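Local coordinates for protein decapping nuclease RAI1 (Scheffersomyces stipitis, PDB 5ULJ) that removes the entire NAD cap from the 5' end of NAD-capped RNAs and directly stabilises and stimulates the exoribonuclease RAT1, at residues P26-A31 with K248-H253. Sequence-based numbering, arbitrary orientation.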
# COMPACT_ATOMS: atom_id res chain seq x y z
N PRO A 26 9.33 5.23 11.68
CA PRO A 26 9.83 4.76 10.39
C PRO A 26 10.76 5.77 9.71
O PRO A 26 10.66 6.97 9.98
CB PRO A 26 8.56 4.55 9.57
CG PRO A 26 7.60 5.55 10.13
CD PRO A 26 7.90 5.61 11.61
N LYS A 27 11.64 5.29 8.85
CA LYS A 27 12.48 6.17 8.05
C LYS A 27 12.75 5.56 6.68
O LYS A 27 13.07 4.37 6.57
CB LYS A 27 13.81 6.44 8.76
CG LYS A 27 14.78 7.25 7.91
CD LYS A 27 16.21 7.15 8.41
CE LYS A 27 17.18 7.06 7.24
NZ LYS A 27 18.57 7.41 7.63
N GLU A 28 12.60 6.37 5.63
CA GLU A 28 12.92 5.93 4.28
C GLU A 28 14.42 5.73 4.12
O GLU A 28 15.21 6.57 4.56
CB GLU A 28 12.40 6.94 3.26
CG GLU A 28 12.82 6.65 1.82
CD GLU A 28 12.31 7.69 0.85
OE1 GLU A 28 11.07 7.86 0.75
OE2 GLU A 28 13.14 8.36 0.19
N ILE A 29 14.82 4.63 3.49
CA ILE A 29 16.23 4.37 3.24
C ILE A 29 16.54 4.39 1.74
O ILE A 29 17.66 4.73 1.34
CB ILE A 29 16.69 3.03 3.85
CG1 ILE A 29 15.79 1.89 3.39
CG2 ILE A 29 16.69 3.11 5.37
CD1 ILE A 29 16.32 0.52 3.76
N PHE A 30 15.56 4.04 0.92
CA PHE A 30 15.68 4.20 -0.53
C PHE A 30 14.32 4.18 -1.21
O PHE A 30 13.30 3.88 -0.60
CB PHE A 30 16.60 3.12 -1.13
CG PHE A 30 16.07 1.72 -1.00
CD1 PHE A 30 16.34 0.96 0.12
CD2 PHE A 30 15.33 1.14 -2.03
CE1 PHE A 30 15.88 -0.34 0.23
CE2 PHE A 30 14.86 -0.15 -1.92
CZ PHE A 30 15.14 -0.89 -0.79
N ALA A 31 14.32 4.53 -2.50
CA ALA A 31 13.09 4.58 -3.27
C ALA A 31 13.33 4.13 -4.71
O ALA A 31 14.45 4.20 -5.21
CB ALA A 31 12.51 5.99 -3.25
N LYS A 248 16.90 13.66 5.12
CA LYS A 248 16.48 13.50 6.51
C LYS A 248 15.01 13.86 6.68
O LYS A 248 14.55 14.88 6.17
CB LYS A 248 17.34 14.37 7.43
CG LYS A 248 18.71 13.78 7.75
CD LYS A 248 19.43 14.60 8.81
CE LYS A 248 20.70 15.24 8.26
NZ LYS A 248 21.75 14.23 7.96
N ASP A 249 14.28 13.01 7.40
CA ASP A 249 12.87 13.23 7.70
C ASP A 249 12.05 13.42 6.42
O ASP A 249 11.13 14.23 6.37
CB ASP A 249 12.71 14.44 8.62
CG ASP A 249 11.35 14.51 9.28
OD1 ASP A 249 10.67 13.47 9.35
OD2 ASP A 249 10.96 15.61 9.73
N VAL A 250 12.39 12.64 5.39
CA VAL A 250 11.73 12.76 4.09
C VAL A 250 10.27 12.30 4.15
O VAL A 250 9.41 12.87 3.48
CB VAL A 250 12.50 11.95 3.01
CG1 VAL A 250 12.85 10.56 3.52
CG2 VAL A 250 11.72 11.88 1.71
N LEU A 251 10.00 11.29 4.97
CA LEU A 251 8.66 10.72 5.08
C LEU A 251 7.62 11.73 5.53
O LEU A 251 6.45 11.63 5.16
CB LEU A 251 8.66 9.54 6.06
CG LEU A 251 9.26 8.22 5.56
CD1 LEU A 251 9.22 7.18 6.66
CD2 LEU A 251 8.52 7.73 4.33
N SER A 252 8.04 12.72 6.31
CA SER A 252 7.13 13.71 6.86
C SER A 252 6.63 14.69 5.80
O SER A 252 5.74 15.51 6.07
CB SER A 252 7.81 14.49 7.99
OG SER A 252 8.90 15.24 7.51
N HIS A 253 7.19 14.61 4.60
CA HIS A 253 6.82 15.53 3.52
C HIS A 253 5.90 14.87 2.50
O HIS A 253 5.39 15.54 1.60
CB HIS A 253 8.08 16.06 2.84
CG HIS A 253 9.00 16.79 3.76
ND1 HIS A 253 8.91 18.15 3.98
CD2 HIS A 253 10.03 16.36 4.52
CE1 HIS A 253 9.84 18.52 4.84
NE2 HIS A 253 10.54 17.45 5.18
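E28 and L251 have the nearest CA atoms across the two segments, 6.5 Å apart. Residues 27-31 begin the strand 27-34. Residues 251-253 form a 3-10 turn just ahead of the strand 254-261. No hydrogen bond joins the two segments. The turn is held internally: H253 N bonds to V250 O, and S252 OG reaches back to D249 O at 2.7 Å.

L251 lies against the strand backbone through one methyl. Its CD1 sits 3.6 Å from both P26 O and E28 N. The same methyl meets the P26 ring at CB, 4.0 Å away. With CG anti to the carbonyl carbon (chi1 -76°), the leucine reaches across to the start of the strand and puts CD1 against its backbone. It also touches I221 of strand 216-225.

V250 packs on the aliphatic part of E28, the two side chains crossing at about a right angle. V250 CG1 is 3.7 Å from E28 CB, which also lies near L251 CG. The glutamate chain is extended, and its carboxylate passes the valine methyls to polar partners beyond. OE1 hydrogen-bonds Y254 OH and S219 OG; OE2 forms a salt bridge with K48 NZ. This salt bridge probably balances the charge of the buried carboxylate.

At I29 and F30, both facing V220, the strand has a classic beta bulge. The contact packs the end of the loop that joins strands 228-239 and 254-261 against the start of strand 27-34, within the PD-(D/E)XK nuclease fold.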